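Geobacter metallireducens SMUG1 (Geobacter metallireducens, PDB 5H9I) belongs to the uracil DNA glycosylase superfamily and has an alpha/beta fold in which helices surround a parallel four-stranded sheet. Local coordinates at residues A[40-43]-A[44-48]; A[125-128]-A[129-132]. All coordinates share one frame; numbering follows the deposited sequence. Where two conformers were deposited one is given.

Contact 1 of 2, residues A[40-43]-A[44-48]; sequences PHVA and YLSRF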
loop_
_atom_site.group_PDB
_atom_site.type_symbol
_atom_site.label_atom_id
_atom_site.label_comp_id
_atom_site.label_asym_id
_atom_site.label_seq_id
_atom_site.Cartn_x
_atom_site.Cartn_y
_atom_site.Cartn_z
ATOM N N PRO A 40 -2.859 7.762 -11.972
ATOM C CA PRO A 40 -2.486 8.373 -10.670
ATOM C C PRO A 40 -1.455 7.503 -9.897
ATOM O O PRO A 40 -0.577 8.051 -9.205
ATOM C CB PRO A 40 -3.780 8.526 -9.928
ATOM C CG PRO A 40 -4.755 7.693 -10.720
ATOM C CD PRO A 40 -4.323 7.622 -12.119
ATOM N N HIS A 41 -1.535 6.192 -10.057
ATOM C CA HIS A 41 -0.535 5.331 -9.385
ATOM C C HIS A 41 0.874 5.606 -9.921
ATOM O O HIS A 41 1.797 5.776 -9.137
ATOM C CB HIS A 41 -0.908 3.899 -9.621
ATOM C CG HIS A 41 0.025 2.929 -8.962
ATOM N ND1 HIS A 41 0.083 2.772 -7.572
ATOM C CD2 HIS A 41 1.002 2.144 -9.449
ATOM C CE1 HIS A 41 1.025 1.893 -7.289
ATOM N NE2 HIS A 41 1.602 1.502 -8.403
ATOM N N VAL A 42 1.025 5.636 -11.245
ATOM C CA VAL A 42 2.333 5.939 -11.803
ATOM C C VAL A 42 2.790 7.353 -11.487
ATOM O O VAL A 42 3.989 7.587 -11.346
ATOM C CB VAL A 42 2.308 5.591 -13.326
ATOM C CG1 VAL A 42 3.590 6.060 -13.984
ATOM C CG2 VAL A 42 2.130 4.082 -13.519
ATOM N N ALA A 43 1.871 8.332 -11.432
ATOM C CA ALA A 43 2.218 9.622 -10.926
ATOM C C ALA A 43 2.889 9.571 -9.535
ATOM O O ALA A 43 3.898 10.191 -9.294
ATOM C CB ALA A 43 1.010 10.589 -10.931
ATOM N N TYR A 44 2.258 8.804 -8.665
ATOM C CA TYR A 44 2.795 8.714 -7.297
ATOM C C TYR A 44 4.162 8.009 -7.344
ATOM O O TYR A 44 5.132 8.502 -6.746
ATOM C CB TYR A 44 1.808 7.862 -6.464
ATOM C CG TYR A 44 2.322 7.431 -5.102
ATOM C CD1 TYR A 44 2.537 8.374 -4.115
ATOM C CD2 TYR A 44 2.599 6.093 -4.858
ATOM C CE1 TYR A 44 3.008 8.019 -2.842
ATOM C CE2 TYR A 44 3.098 5.742 -3.576
ATOM C CZ TYR A 44 3.298 6.722 -2.620
ATOM O OH TYR A 44 3.846 6.357 -1.400
ATOM N N LEU A 45 4.319 6.895 -8.101
ATOM C CA LEU A 45 5.587 6.223 -8.196
ATOM C C LEU A 45 6.668 7.128 -8.772
ATOM O O LEU A 45 7.790 7.182 -8.268
ATOM C CB LEU A 45 5.538 4.991 -9.053
ATOM C CG LEU A 45 4.526 3.932 -8.619
ATOM C CD1 LEU A 45 4.609 2.783 -9.697
ATOM C CD2 LEU A 45 4.705 3.420 -7.238
ATOM N N SER A 46 6.320 7.902 -9.792
ATOM C CA SER A 46 7.324 8.639 -10.538
ATOM C C SER A 46 7.684 9.927 -9.840
ATOM O O SER A 46 8.873 10.318 -9.820
ATOM C CB SER A 46 6.761 9.003 -11.873
ATOM O OG SER A 46 6.375 7.839 -12.646
ATOM N N ARG A 47 6.748 10.589 -9.218
ATOM C CA ARG A 47 6.988 11.863 -8.554
ATOM C C ARG A 47 7.657 11.717 -7.203
ATOM O O ARG A 47 8.396 12.615 -6.766
ATOM C CB ARG A 47 5.674 12.642 -8.383
ATOM C CG ARG A 47 5.058 13.060 -9.695
ATOM C CD ARG A 47 3.721 13.749 -9.544
ATOM N NE ARG A 47 3.049 13.698 -10.842
ATOM C CZ ARG A 47 1.882 14.281 -11.097
ATOM N NH1 ARG A 47 1.276 15.021 -10.225
ATOM N NH2 ARG A 47 1.353 14.020 -12.287
ATOM N N PHE A 48 7.350 10.593 -6.511
ATOM C CA PHE A 48 7.749 10.433 -5.093
ATOM C C PHE A 48 8.552 9.200 -4.860
ATOM O O PHE A 48 9.129 9.127 -3.751
ATOM C CB PHE A 48 6.483 10.442 -4.253
ATOM C CG PHE A 48 5.698 11.741 -4.465
ATOM C CD1 PHE A 48 6.218 12.928 -4.107
ATOM C CD2 PHE A 48 4.387 11.734 -4.942
ATOM C CE1 PHE A 48 5.526 14.148 -4.315
ATOM C CE2 PHE A 48 3.695 12.894 -5.195
ATOM C CZ PHE A 48 4.249 14.096 -4.849
#

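Contact 2 of 2, residues A[125-128]-A[129-132]; sequences FGTP and ERFF. With LEA (pentanoic acid), chain H.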
loop_
_atom_site.group_PDB
_atom_site.type_symbol
_atom_site.label_atom_id
_atom_site.label_comp_id
_atom_site.label_asym_id
_atom_site.label_seq_id
_atom_site.Cartn_x
_atom_site.Cartn_y
_atom_site.Cartn_z
ATOM N N PHE A 125 6.576 16.438 8.376
ATOM C CA PHE A 125 7.530 16.796 7.319
ATOM C C PHE A 125 7.202 17.998 6.536
ATOM O O PHE A 125 8.091 18.569 5.851
ATOM C CB PHE A 125 7.633 15.588 6.342
ATOM C CG PHE A 125 8.348 14.418 6.893
ATOM C CD1 PHE A 125 7.691 13.510 7.757
ATOM C CD2 PHE A 125 9.721 14.261 6.718
ATOM C CE1 PHE A 125 8.420 12.471 8.293
ATOM C CE2 PHE A 125 10.391 13.179 7.247
ATOM C CZ PHE A 125 9.733 12.276 8.057
ATOM N N GLY A 126 5.979 18.488 6.544
ATOM C CA GLY A 126 5.550 19.656 5.858
ATOM C C GLY A 126 5.220 19.498 4.396
ATOM O O GLY A 126 4.129 19.740 3.954
ATOM N N THR A 127 6.285 19.260 3.672
ATOM C CA THR A 127 6.198 19.034 2.189
ATOM C C THR A 127 6.494 17.641 1.820
ATOM O O THR A 127 7.192 16.885 2.454
ATOM C CB THR A 127 7.140 19.919 1.352
ATOM O OG1 THR A 127 8.513 19.523 1.623
ATOM C CG2 THR A 127 7.009 21.378 1.727
ATOM N N PRO A 128 5.867 17.230 0.678
ATOM C CA PRO A 128 6.169 15.914 0.241
ATOM C C PRO A 128 7.679 15.704 0.020
ATOM O O PRO A 128 8.221 14.619 0.325
ATOM C CB PRO A 128 5.357 15.816 -1.092
ATOM C CG PRO A 128 4.172 16.617 -0.841
ATOM C CD PRO A 128 4.786 17.817 -0.129
ATOM N N GLU A 129 8.364 16.688 -0.525
ATOM C CA GLU A 129 9.783 16.532 -0.821
ATOM C C GLU A 129 10.618 16.252 0.465
ATOM O O GLU A 129 11.574 15.447 0.377
ATOM C CB GLU A 129 10.336 17.772 -1.546
ATOM C CG GLU A 129 9.942 17.746 -3.019
ATOM C CD GLU A 129 8.494 17.750 -3.286
ATOM O OE1 GLU A 129 7.751 18.596 -2.729
ATOM O OE2 GLU A 129 7.999 16.866 -4.066
ATOM N N ARG A 130 10.268 16.832 1.584
ATOM C CA ARG A 130 11.023 16.477 2.803
ATOM C C ARG A 130 10.805 15.040 3.265
ATOM O O ARG A 130 11.754 14.433 3.775
ATOM C CB ARG A 130 10.731 17.422 3.887
ATOM C CG ARG A 130 11.173 18.855 3.589
ATOM C CD ARG A 130 11.138 19.805 4.774
ATOM N NE ARG A 130 12.181 19.357 5.741
ATOM C CZ ARG A 130 12.055 18.649 6.877
ATOM N NH1 ARG A 130 10.916 18.190 7.341
ATOM N NH2 ARG A 130 13.174 18.477 7.604
ATOM N N PHE A 131 9.610 14.494 3.013
ATOM C CA PHE A 131 9.319 13.074 3.308
ATOM C C PHE A 131 9.964 12.124 2.388
ATOM O O PHE A 131 10.717 11.246 2.737
ATOM C CB PHE A 131 7.779 12.878 3.444
ATOM C CG PHE A 131 7.410 11.504 3.766
ATOM C CD1 PHE A 131 7.670 10.973 5.029
ATOM C CD2 PHE A 131 6.777 10.702 2.837
ATOM C CE1 PHE A 131 7.286 9.649 5.265
ATOM C CE2 PHE A 131 6.386 9.451 3.108
ATOM C CZ PHE A 131 6.612 8.892 4.363
ATOM N N PHE A 132 9.708 12.334 1.080
ATOM C CA PHE A 132 10.127 11.387 0.101
ATOM C C PHE A 132 11.598 11.461 -0.185
ATOM O O PHE A 132 12.160 10.570 -0.855
ATOM C CB PHE A 132 9.276 11.471 -1.182
ATOM C CG PHE A 132 7.796 11.084 -0.964
ATOM C CD1 PHE A 132 7.490 9.768 -0.772
ATOM C CD2 PHE A 132 6.806 12.029 -0.973
ATOM C CE1 PHE A 132 6.164 9.398 -0.594
ATOM C CE2 PHE A 132 5.475 11.682 -0.768
ATOM C CZ PHE A 132 5.213 10.359 -0.618
HETATM C C2 LEA H . 10.806 15.626 9.908
HETATM O O2 LEA H . 9.898 14.960 10.340
HETATM C C3 LEA H . 12.116 14.988 9.767
HETATM C C4 LEA H . 13.006 15.752 10.659
HETATM C C5 LEA H . 13.906 16.701 9.938
HETATM C C6 LEA H . 15.030 17.298 10.830
HETATM O O1 LEA H . 10.663 16.798 9.631
#

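Contact 1 of 2, residues A[40-43]-A[44-48]
Tyr44, Leu45, Ser46 and Arg47 donate their backbone N-H groups to the carbonyls of Pro40, His41, Val42 and Ala43 in turn, the i to i+4 ladder of an alpha-helix, here the last turns of helix 38-48. Along this ladder the side chain of His41 meets that of Leu45, and Ala43 that of Arg47. On the buried side Leu45 lays its branch across one face of the His41 imidazole: CG stands 4.2 Å from the ring centroid, a CH-pi contact 26° off the normal, and Leu45 CD1 reaches His41 NE2 at 3.5 Å. The imidazole comes within reach because His41 carries CG anti to its backbone N (chi1 -179°), beside the carbonyl carbon. Both ring nitrogens are engaged, ND1 with Gly71 O and NE2 with Ser11 OG of helix 7-19, so the rotation of the ring is fixed while Leu45 covers it. Tyr44 extends away from the preceding turn; its ring meets that of Phe136, and its hydroxyl is hydrogen-bonded to Val137 O on strand 135-139. The solvent-facing side is held differently. Val42 O accepts from Ser46 N at 2.8 Å; in one conformer Ser46 OG also donates to it, a bond of doubtful weight since Ser46 has two conformers. Arg47 NH2 is hydrogen-bonded to a glycerol, probably from the crystallisation liquor. Arg47 reaches back toward the preceding turn with its chain extended, so that Ala43 CB lies under one guanidinium face, offset toward its rim and 3.7 Å from Arg47 NH2.

Contact 2 of 2, residues A[125-128]-A[129-132]
Arg130 runs from the first turn of helix 128-132 back past Thr127 and Phe125 to the bound pentanoic acid. Its CB lies 3.5 Å from Phe125 O, and CG packs against Thr127 OG1. Thr127 is the N-cap residue of the helix, its OG1 accepting from Arg130 N at 3.2 Å. CD again skirts Phe125 O; the bend at chi3 (67°) then turns the guanidinium toward the ligand. At the tip Arg130 NH1 has two acceptors, both near the guanidinium plane: Phe125 O at 3.2 Å and pentanoic acid O1 at 2.7 Å, each in a nearly straight bond. The Phe125 ring is sandwiched, with pentanoic acid O2 over the centre of one face and the edge of Phe131 over the other, a T-shaped pair with centroids 5.1 Å apart and planes at 75°. Further along the helix, Phe132 N donates to Pro128 O at 2.8 Å. The ligand pocket is thus built partly on a helix start: the Phe125 carbonyl takes one N-H of NH1 and O1 the other, which helps hold the guanidinium in place, and its positive charge probably favours a carboxylate form of the acid.

Overall arrangement
From the N terminus the chain reaches contact 1 first, in helix 38-48, and comes to contact 2 only after strand 55-59, opening it at the last residue of helix 112-125; the two follow in series, neither nested nor crossed. Contact 1 is a run of helical turns, whereas contact 2 closes the tight turn between helices 112-125 and 128-132, just ahead of strand 135-139. Although distant in sequence, they touch: the Phe48 ring meets Phe132 and packs against Pro128, placing the end of helix 38-48 against helix 128-132. Lys53 NZ bridges them by bonding both Phe48 O and Phe132 O. Contact 1 further joins helix 7-19, and contact 2 the C-terminal Phe240.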